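Side-chain contacts in adenosine deaminase (Burkholderia ambifaria, PDB 4GXW), which is a zinc-dependent amidohydrolase of the adenosine and AMP deaminase family, probably removing the amino group from a purine by hydrolysis: residues A[32-37]-A[337-342]; A[112-117]-A[236-241]; A[140-145]-A[179-184]. All coordinates share one frame; numbering follows the deposited sequence.

Contact 1: residues A[32-37]-A[337-342]. With ZN (zinc ion), chain C.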
loop_
_atom_site.group_PDB
_atom_site.type_symbol
_atom_site.label_atom_id
_atom_site.label_comp_id
_atom_site.label_asym_id
_atom_site.label_seq_id
_atom_site.Cartn_x
_atom_site.Cartn_y
_atom_site.Cartn_z
ATOM N N VAL A 32 -7.671 7.449 -3.052
ATOM C CA VAL A 32 -7.037 6.374 -3.801
ATOM C C VAL A 32 -6.155 5.615 -2.821
ATOM O O VAL A 32 -5.727 6.157 -1.793
ATOM C CB VAL A 32 -6.194 6.862 -4.998
ATOM C CG1 VAL A 32 -7.033 7.728 -5.924
ATOM C CG2 VAL A 32 -4.966 7.616 -4.527
ATOM N N GLU A 33 -5.903 4.351 -3.130
ATOM C CA GLU A 33 -4.906 3.563 -2.399
ATOM C C GLU A 33 -3.877 3.075 -3.416
ATOM O O GLU A 33 -4.240 2.470 -4.435
ATOM C CB GLU A 33 -5.514 2.381 -1.642
ATOM C CG GLU A 33 -4.463 1.577 -0.873
ATOM C CD GLU A 33 -5.010 0.872 0.344
ATOM O OE1 GLU A 33 -5.945 0.043 0.198
ATOM O OE2 GLU A 33 -4.503 1.145 1.459
ATOM N N LEU A 34 -2.605 3.363 -3.136
ATOM C CA LEU A 34 -1.511 3.052 -4.054
ATOM C C LEU A 34 -0.507 2.070 -3.473
ATOM O O LEU A 34 0.438 1.684 -4.153
ATOM C CB LEU A 34 -0.766 4.329 -4.455
ATOM C CG LEU A 34 -1.565 5.425 -5.151
ATOM C CD1 LEU A 34 -0.668 6.611 -5.465
ATOM C CD2 LEU A 34 -2.207 4.879 -6.420
ATOM N N HIS A 35 -0.693 1.672 -2.215
ATOM C CA HIS A 35 0.257 0.789 -1.536
ATOM C C HIS A 35 -0.494 -0.186 -0.647
ATOM O O HIS A 35 -0.808 0.113 0.511
ATOM C CB HIS A 35 1.278 1.606 -0.723
ATOM C CG HIS A 35 2.420 0.798 -0.171
ATOM N ND1 HIS A 35 3.662 1.351 0.071
ATOM C CD2 HIS A 35 2.511 -0.502 0.206
ATOM C CE1 HIS A 35 4.470 0.419 0.554
ATOM N NE2 HIS A 35 3.798 -0.721 0.637
ATOM N N CYS A 36 -0.796 -1.350 -1.208
ATOM C CA CYS A 36 -1.519 -2.392 -0.494
ATOM C C CYS A 36 -1.171 -3.738 -1.088
ATOM O O CYS A 36 -1.284 -3.937 -2.298
ATOM C CB CYS A 36 -3.027 -2.172 -0.605
ATOM S SG CYS A 36 -3.958 -3.350 0.383
ATOM N N HIS A 37 -0.762 -4.668 -0.234
ATOM C CA HIS A 37 -0.465 -6.028 -0.674
ATOM C C HIS A 37 -1.717 -6.877 -0.542
ATOM O O HIS A 37 -2.294 -6.986 0.548
ATOM C CB HIS A 37 0.701 -6.624 0.127
ATOM C CG HIS A 37 1.949 -5.802 0.050
ATOM N ND1 HIS A 37 2.953 -6.041 -0.870
ATOM C CD2 HIS A 37 2.333 -4.708 0.752
ATOM C CE1 HIS A 37 3.905 -5.133 -0.718
ATOM N NE2 HIS A 37 3.550 -4.311 0.257
ATOM N N ASP A 337 -2.075 12.584 -8.373
ATOM C CA ASP A 337 -0.874 12.743 -9.196
ATOM C C ASP A 337 -0.106 11.439 -9.357
ATOM O O ASP A 337 0.416 11.157 -10.427
ATOM C CB ASP A 337 0.074 13.785 -8.590
ATOM C CG ASP A 337 -0.490 15.185 -8.618
ATOM O OD1 ASP A 337 -1.387 15.459 -9.443
ATOM O OD2 ASP A 337 -0.020 16.023 -7.818
ATOM N N GLY A 338 -0.038 10.650 -8.296
ATOM C CA GLY A 338 0.746 9.429 -8.330
ATOM C C GLY A 338 0.074 8.235 -8.986
ATOM O O GLY A 338 0.748 7.271 -9.329
ATOM N N ALA A 339 -1.242 8.290 -9.162
ATOM C CA ALA A 339 -1.987 7.153 -9.694
ATOM C C ALA A 339 -1.609 6.826 -11.136
ATOM O O ALA A 339 -1.216 7.694 -11.918
ATOM C CB ALA A 339 -3.493 7.398 -9.570
ATOM N N TRP A 340 -1.763 5.555 -11.480
ATOM C CA TRP A 340 -1.433 5.073 -12.808
ATOM C C TRP A 340 -2.682 5.067 -13.683
ATOM O O TRP A 340 -3.189 4.023 -14.093
ATOM C CB TRP A 340 -0.768 3.702 -12.709
ATOM C CG TRP A 340 0.630 3.805 -12.150
ATOM C CD1 TRP A 340 1.326 4.961 -11.876
ATOM C CD2 TRP A 340 1.504 2.723 -11.807
ATOM N NE1 TRP A 340 2.580 4.651 -11.392
ATOM C CE2 TRP A 340 2.709 3.289 -11.331
ATOM C CE3 TRP A 340 1.380 1.334 -11.835
ATOM C CZ2 TRP A 340 3.789 2.509 -10.910
ATOM C CZ3 TRP A 340 2.449 0.563 -11.420
ATOM C CH2 TRP A 340 3.637 1.153 -10.968
ATOM N N VAL A 341 -3.180 6.275 -13.933
ATOM C CA VAL A 341 -4.330 6.502 -14.801
ATOM C C VAL A 341 -3.970 7.637 -15.745
ATOM O O VAL A 341 -2.952 8.309 -15.543
ATOM C CB VAL A 341 -5.609 6.868 -14.003
ATOM C CG1 VAL A 341 -6.027 5.718 -13.102
ATOM C CG2 VAL A 341 -5.419 8.157 -13.187
ATOM N N ASP A 342 -4.787 7.869 -16.768
ATOM C CA ASP A 342 -4.417 8.910 -17.731
ATOM C C ASP A 342 -4.683 10.334 -17.228
ATOM O O ASP A 342 -5.352 10.535 -16.200
ATOM C CB ASP A 342 -5.018 8.670 -19.127
ATOM C CG ASP A 342 -6.537 8.692 -19.142
ATOM O OD1 ASP A 342 -7.158 9.289 -18.240
ATOM O OD2 ASP A 342 -7.120 8.124 -20.089
HETATM ZN ZN ZN C . 4.527 -2.696 1.137
HETATM O O HOH W 1 5.679 -2.545 2.727
#
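Leu34 meets the chain at Gly338 and Ala339 through its two methyl branches. Its CG lies anti to the carbonyl carbon and beside the backbone N (chi1 -59°), which carries the forked end across to the last turn of helix 325-338. CD1 lies against the Gly338-Ala339 peptide, where Gly338 has no side chain, 3.9 Å from Gly338 C, while CD2 comes 4.0 Å from Ala339 CA and 4.2 Å from Ala339 CB. The leucine packs against the point where the chain leaves helical geometry at Ala339; the contact is van der Waals in kind, with one apolar side-chain pair, CD2 against Ala339 CB. The Leu34 N-H is taken by Asn299 OD1, and both Leu34 and Ala339 also touch Glu114 of strand 110-117, the neighbour of strand 31-33 in the sheet.

Immediately after this buried leucine comes the His-X-His motif of the amidohydrolase superfamily, following the first strand of a TIM-type barrel. The two histidines reach one metal from different first torsions, His35 with CG anti to the backbone N (chi1 -171°) and His37 with CG beside it. Both rings present their NE2 atoms to the zinc ion, at 2.2 Å from His35 NE2 and 2.1 Å from His37 NE2. A water oxygen 2.0 Å from the zinc joins them, and His216 and Asp301 complete five ligands.

Segment 337-342 turns sharply beyond Ala339. Trp340 is the centre of an inverse gamma turn, and its indole packs on Arg212 and Thr214 of strand 212-217.

Contact 2: residues A[112-117]-A[236-241]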
loop_
_atom_site.group_PDB
_atom_site.type_symbol
_atom_site.label_atom_id
_atom_site.label_comp_id
_atom_site.label_asym_id
_atom_site.label_seq_id
_atom_site.Cartn_x
_atom_site.Cartn_y
_atom_site.Cartn_z
ATOM N N HIS A 112 -10.349 4.197 -6.185
ATOM C CA HIS A 112 -9.359 3.632 -7.087
ATOM C C HIS A 112 -8.259 3.018 -6.232
ATOM O O HIS A 112 -7.664 3.707 -5.400
ATOM C CB HIS A 112 -8.788 4.735 -7.991
ATOM C CG HIS A 112 -7.700 4.267 -8.906
ATOM N ND1 HIS A 112 -7.953 3.642 -10.109
ATOM C CD2 HIS A 112 -6.351 4.332 -8.792
ATOM C CE1 HIS A 112 -6.806 3.335 -10.691
ATOM N NE2 HIS A 112 -5.820 3.736 -9.908
ATOM N N ALA A 113 -7.999 1.727 -6.433
ATOM C CA ALA A 113 -6.989 0.999 -5.661
ATOM C C ALA A 113 -5.999 0.308 -6.589
ATOM O O ALA A 113 -6.399 -0.415 -7.504
ATOM C CB ALA A 113 -7.645 -0.041 -4.749
ATOM N N GLU A 114 -4.707 0.513 -6.348
ATOM C CA GLU A 114 -3.670 -0.215 -7.071
ATOM C C GLU A 114 -2.973 -1.081 -6.042
ATOM O O GLU A 114 -2.489 -0.567 -5.026
ATOM C CB GLU A 114 -2.703 0.764 -7.745
ATOM C CG GLU A 114 -3.448 1.801 -8.577
ATOM C CD GLU A 114 -2.558 2.741 -9.360
ATOM O OE1 GLU A 114 -1.320 2.563 -9.367
ATOM O OE2 GLU A 114 -3.109 3.675 -9.981
ATOM N N PHE A 115 -2.950 -2.392 -6.283
ATOM C CA PHE A 115 -2.493 -3.340 -5.269
ATOM C C PHE A 115 -1.451 -4.323 -5.785
ATOM O O PHE A 115 -1.420 -4.646 -6.979
ATOM C CB PHE A 115 -3.684 -4.051 -4.600
ATOM C CG PHE A 115 -4.520 -4.889 -5.537
ATOM C CD1 PHE A 115 -5.561 -4.330 -6.266
ATOM C CD2 PHE A 115 -4.279 -6.247 -5.671
ATOM C CE1 PHE A 115 -6.347 -5.123 -7.118
ATOM C CE2 PHE A 115 -5.057 -7.030 -6.510
ATOM C CZ PHE A 115 -6.083 -6.466 -7.242
ATOM N N PHE A 116 -0.590 -4.767 -4.869
ATOM C CA PHE A 116 0.559 -5.616 -5.174
ATOM C C PHE A 116 0.238 -7.107 -5.024
ATOM O O PHE A 116 -0.430 -7.521 -4.070
ATOM C CB PHE A 116 1.711 -5.302 -4.217
ATOM C CG PHE A 116 2.213 -3.875 -4.270
ATOM C CD1 PHE A 116 2.515 -3.257 -5.473
ATOM C CD2 PHE A 116 2.375 -3.146 -3.097
ATOM C CE1 PHE A 116 2.986 -1.943 -5.500
ATOM C CE2 PHE A 116 2.849 -1.832 -3.130
ATOM C CZ PHE A 116 3.149 -1.239 -4.340
ATOM N N TRP A 117 0.761 -7.909 -5.949
ATOM C CA TRP A 117 0.649 -9.365 -5.885
ATOM C C TRP A 117 1.969 -9.931 -6.377
ATOM O O TRP A 117 2.481 -9.473 -7.400
ATOM C CB TRP A 117 -0.492 -9.850 -6.784
ATOM C CG TRP A 117 -0.402 -11.298 -7.210
ATOM C CD1 TRP A 117 -0.377 -12.405 -6.395
ATOM C CD2 TRP A 117 -0.341 -11.796 -8.555
ATOM N NE1 TRP A 117 -0.301 -13.557 -7.160
ATOM C CE2 TRP A 117 -0.292 -13.204 -8.485
ATOM C CE3 TRP A 117 -0.348 -11.181 -9.813
ATOM C CZ2 TRP A 117 -0.214 -14.001 -9.624
ATOM C CZ3 TRP A 117 -0.286 -11.973 -10.937
ATOM C CH2 TRP A 117 -0.222 -13.369 -10.836
ATOM N N VAL A 236 11.887 4.626 -11.738
ATOM C CA VAL A 236 10.527 4.369 -11.274
ATOM C C VAL A 236 9.643 5.605 -11.401
ATOM O O VAL A 236 10.111 6.751 -11.334
ATOM C CB VAL A 236 10.478 3.836 -9.816
ATOM C CG1 VAL A 236 11.201 2.505 -9.717
ATOM C CG2 VAL A 236 11.061 4.846 -8.831
ATOM N N ASP A 237 8.357 5.353 -11.588
ATOM C CA ASP A 237 7.374 6.419 -11.673
ATOM C C ASP A 237 6.962 6.960 -10.319
ATOM O O ASP A 237 6.566 8.116 -10.207
ATOM C CB ASP A 237 6.156 5.937 -12.456
ATOM C CG ASP A 237 6.509 5.559 -13.861
ATOM O OD1 ASP A 237 6.764 6.487 -14.667
ATOM O OD2 ASP A 237 6.599 4.350 -14.174
ATOM N N ARG A 238 7.027 6.114 -9.301
ATOM C CA ARG A 238 6.816 6.559 -7.928
ATOM C C ARG A 238 7.612 5.653 -7.002
ATOM O O ARG A 238 8.179 4.659 -7.448
ATOM C CB ARG A 238 5.324 6.618 -7.551
ATOM C CG ARG A 238 4.599 5.288 -7.657
ATOM C CD ARG A 238 3.112 5.405 -7.269
ATOM N NE ARG A 238 2.507 4.075 -7.205
ATOM C CZ ARG A 238 1.439 3.663 -7.890
ATOM N NH1 ARG A 238 0.769 4.477 -8.694
ATOM N NH2 ARG A 238 1.022 2.416 -7.757
ATOM N N VAL A 239 7.674 6.024 -5.726
ATOM C CA VAL A 239 8.461 5.306 -4.737
ATOM C C VAL A 239 7.578 4.814 -3.602
ATOM O O VAL A 239 6.707 5.541 -3.132
ATOM C CB VAL A 239 9.572 6.223 -4.156
ATOM C CG1 VAL A 239 10.324 5.534 -3.038
ATOM C CG2 VAL A 239 10.534 6.648 -5.240
ATOM N N ASP A 240 7.806 3.581 -3.161
ATOM C CA ASP A 240 7.146 3.037 -1.977
ATOM C C ASP A 240 8.039 3.139 -0.743
ATOM O O ASP A 240 9.172 2.648 -0.729
ATOM C CB ASP A 240 6.665 1.606 -2.230
ATOM C CG ASP A 240 5.732 1.530 -3.416
ATOM O OD1 ASP A 240 4.687 2.230 -3.408
ATOM O OD2 ASP A 240 6.067 0.801 -4.383
ATOM N N HIS A 241 7.500 3.816 0.272
ATOM C CA HIS A 241 8.166 4.155 1.535
ATOM C C HIS A 241 9.126 5.333 1.338
ATOM O O HIS A 241 8.721 6.496 1.423
ATOM C CB HIS A 241 8.857 2.957 2.201
ATOM C CG HIS A 241 7.930 1.837 2.581
ATOM N ND1 HIS A 241 6.843 2.008 3.415
ATOM C CD2 HIS A 241 7.953 0.522 2.252
ATOM C CE1 HIS A 241 6.240 0.841 3.587
ATOM N NE2 HIS A 241 6.895 -0.076 2.893
#
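Glu114 and Arg238 reach each other by different first torsions followed by straight chains. In Glu114 CG stands beside the backbone N, anti to the carbonyl carbon (chi1 -51°), and the chain then runs extended to its carboxylate. Arg238 starts with CG wedged between the backbone N and the carbonyl carbon (chi1 60°), after which it is stretched out as far as NE. The guanidinium meets the carboxylate end-on. NH1 and NH2 both close on a single oxygen, with Glu114 OE1 2.9 Å from Arg238 NH1 and 2.8 Å from Arg238 NH2. OE1 lies at the guanidinium edge, almost in its plane, but the carboxylate is turned 44° from that plane. Both bonds are clearly bent and reach OE1 from one face of the carboxylate, NH2 on the anti side and out of plane, NH1 from above it.

The second oxygen is held from elsewhere. His112, two residues earlier on the same strand, donates from NE2 to Glu114 OE2 at 2.7 Å, meeting its anti lone pair in the imidazole plane, and Trp340 N bonds to the same oxygen. Arg238 in turn gives NH1 to Gly338 O and makes a cation-pi contact with Trp340.

Further along, Phe116 points CZ at the Asp240 carboxylate, 3.6 Å from Asp240 OD2, with ring and carboxylate nearly perpendicular. Asp240 OD1 and OD2 are themselves bonded to Thr263 and Thr214, and the phenyl ring also meets that of His37, a zinc ligand. These groups span the interior of the barrel, between its second strand and strand 238-239.

With four donors on one buried carboxylate and a cation at its end, Glu114 is probably ionised, its charge balanced by Arg238 and its rotation fixed through both oxygens.

Contact 3: residues A[140-145]-A[179-184]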
loop_
_atom_site.group_PDB
_atom_site.type_symbol
_atom_site.label_atom_id
_atom_site.label_comp_id
_atom_site.label_asym_id
_atom_site.label_seq_id
_atom_site.Cartn_x
_atom_site.Cartn_y
_atom_site.Cartn_z
ATOM N N GLY A 140 -11.886 -10.836 -10.238
ATOM C CA GLY A 140 -12.232 -10.248 -8.956
ATOM C C GLY A 140 -12.306 -8.733 -9.066
ATOM O O GLY A 140 -13.224 -8.113 -8.518
ATOM N N MET A 141 -11.350 -8.140 -9.777
ATOM C CA MET A 141 -11.353 -6.695 -10.025
ATOM C C MET A 141 -12.586 -6.247 -10.797
ATOM O O MET A 141 -13.241 -5.277 -10.414
ATOM C CB MET A 141 -10.088 -6.281 -10.780
ATOM C CG MET A 141 -8.824 -6.562 -9.988
ATOM S SD MET A 141 -7.322 -6.427 -10.964
ATOM C CE MET A 141 -7.216 -4.665 -11.212
ATOM N N ARG A 142 -12.921 -6.958 -11.866
ATOM C CA ARG A 142 -14.061 -6.571 -12.691
ATOM C C ARG A 142 -15.371 -6.735 -11.928
ATOM O O ARG A 142 -16.256 -5.877 -12.015
ATOM C CB ARG A 142 -14.054 -7.355 -14.006
ATOM C CG ARG A 142 -12.940 -6.905 -14.935
ATOM C CD ARG A 142 -12.787 -7.769 -16.176
ATOM N NE ARG A 142 -11.625 -7.347 -16.956
ATOM C CZ ARG A 142 -11.110 -8.035 -17.968
ATOM N NH1 ARG A 142 -11.658 -9.185 -18.348
ATOM N NH2 ARG A 142 -10.039 -7.567 -18.594
ATOM N N ASP A 143 -15.473 -7.801 -11.136
ATOM C CA ASP A 143 -16.645 -8.009 -10.284
ATOM C C ASP A 143 -16.799 -6.901 -9.238
ATOM O O ASP A 143 -17.910 -6.450 -8.964
ATOM C CB ASP A 143 -16.597 -9.366 -9.563
ATOM C CG ASP A 143 -16.790 -10.545 -10.495
ATOM O OD1 ASP A 143 -17.211 -10.350 -11.654
ATOM O OD2 ASP A 143 -16.535 -11.684 -10.047
ATOM N N ALA A 144 -15.682 -6.460 -8.660
ATOM C CA ALA A 144 -15.728 -5.403 -7.646
ATOM C C ALA A 144 -16.089 -4.053 -8.262
ATOM O O ALA A 144 -16.785 -3.247 -7.631
ATOM C CB ALA A 144 -14.403 -5.310 -6.901
ATOM N N ALA A 145 -15.610 -3.787 -9.476
ATOM C CA ALA A 145 -16.009 -2.561 -10.167
ATOM C C ALA A 145 -17.517 -2.567 -10.406
ATOM O O ALA A 145 -18.196 -1.561 -10.184
ATOM C CB ALA A 145 -15.258 -2.406 -11.475
ATOM N N ALA A 179 -3.471 -7.086 -20.157
ATOM C CA ALA A 179 -4.822 -6.733 -19.756
ATOM C C ALA A 179 -4.793 -5.298 -19.278
ATOM O O ALA A 179 -3.820 -4.875 -18.655
ATOM C CB ALA A 179 -5.311 -7.651 -18.647
ATOM N N ASP A 180 -5.861 -4.556 -19.554
ATOM C CA ASP A 180 -5.926 -3.153 -19.158
ATOM C C ASP A 180 -5.769 -2.967 -17.652
ATOM O O ASP A 180 -5.266 -1.943 -17.194
ATOM C CB ASP A 180 -7.235 -2.512 -19.628
ATOM C CG ASP A 180 -7.287 -2.317 -21.134
ATOM O OD1 ASP A 180 -6.253 -2.522 -21.808
ATOM O OD2 ASP A 180 -8.366 -1.951 -21.644
ATOM N N GLU A 181 -6.193 -3.968 -16.886
ATOM C CA GLU A 181 -6.103 -3.922 -15.428
ATOM C C GLU A 181 -4.677 -3.993 -14.885
ATOM O O GLU A 181 -4.429 -3.592 -13.744
ATOM C CB GLU A 181 -6.910 -5.069 -14.819
ATOM C CG GLU A 181 -8.410 -4.855 -14.813
ATOM C CD GLU A 181 -9.076 -5.164 -16.142
ATOM O OE1 GLU A 181 -8.408 -5.668 -17.080
ATOM O OE2 GLU A 181 -10.292 -4.900 -16.253
ATOM N N VAL A 182 -3.746 -4.516 -15.677
ATOM C CA VAL A 182 -2.403 -4.793 -15.183
ATOM C C VAL A 182 -1.460 -3.716 -15.702
ATOM O O VAL A 182 -1.148 -3.675 -16.892
ATOM C CB VAL A 182 -1.953 -6.206 -15.605
ATOM C CG1 VAL A 182 -0.570 -6.517 -15.062
ATOM C CG2 VAL A 182 -2.963 -7.240 -15.116
ATOM N N ALA A 183 -1.016 -2.848 -14.799
ATOM C CA ALA A 183 -0.466 -1.550 -15.175
ATOM C C ALA A 183 1.051 -1.407 -15.063
ATOM O O ALA A 183 1.632 -0.536 -15.705
ATOM C CB ALA A 183 -1.144 -0.457 -14.363
ATOM N N GLY A 184 1.689 -2.224 -14.235
ATOM C CA GLY A 184 3.113 -2.063 -14.027
ATOM C C GLY A 184 3.641 -3.015 -12.990
ATOM O O GLY A 184 2.892 -3.887 -12.529
#
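Arg142 and Glu181 cross at about a right angle, and their salt bridge is made side-on. Arg142 runs extended from CG to NE and meets the glutamate with the NE-NH2 flank of its guanidinium. Each nitrogen takes its own oxygen: Arg142 NE to Glu181 OE2 at 2.9 Å, and Arg142 NH2 to Glu181 OE1, also at 2.9 Å. The two bonds are unequal in shape. The first is practically straight, at 177°, and lies in the guanidinium plane, although OE2 is approached from well above the plane of the carboxylate. The second is more bent and leaves the guanidinium plane, reaching OE1 on its syn side. The flat groups are 58° apart, so the pair is twisted and not the coplanar fork of an ideal bidentate bridge.

A bend in Glu181 at chi2 (81°) turns the carboxylate aside toward Arg142, leaving CB and CG to a second neighbour. Met141 slides past them in the opposite direction. Its chain is bent at chi3, which brings the terminal methyl against the glutamate: Met141 CE lies 3.6 Å from Glu181 CB and 3.8 Å from Glu181 CG. One residue thus shows both characters, with methylenes packed against the methyl of a buried methionine and a charged end paired toward the surface. Inward, Met141 continues onto Leu102 and Leu154.

Glu181 sits in a type I beta turn running from Ala179 to Val182, closed by Val182 N to Ala179 O at 3.0 Å. The arrangement belongs to the outer layer of an alpha/beta barrel: helix 130-148, which lies between strands 110-117 and 151-159 in the chain, is clamped to the loop that leads from helix 164-176 into strand 184-188.

How the contacts relate
All three contacts belong to one barrel domain, layered from its core outward. Contacts 1 and 2 have centres about 6 Å apart and share the parallel sheet, since strands 31-33 and 110-117 are neighbours in it; Glu33 O and Glu114 N join them at 2.8 Å. Contact 3 lies on the outside, its centre about 13 Å from that of contact 1 and 15 Å from that of contact 2. Along the chain they are concentric: 140-145 and 179-184 fall between the halves of contact 2, which fall between those of contact 1. Trp340 of contact 1 packs on Ala183 and Gly184 of contact 3 and also reaches contact 2, so segment 337-342 touches both other contacts.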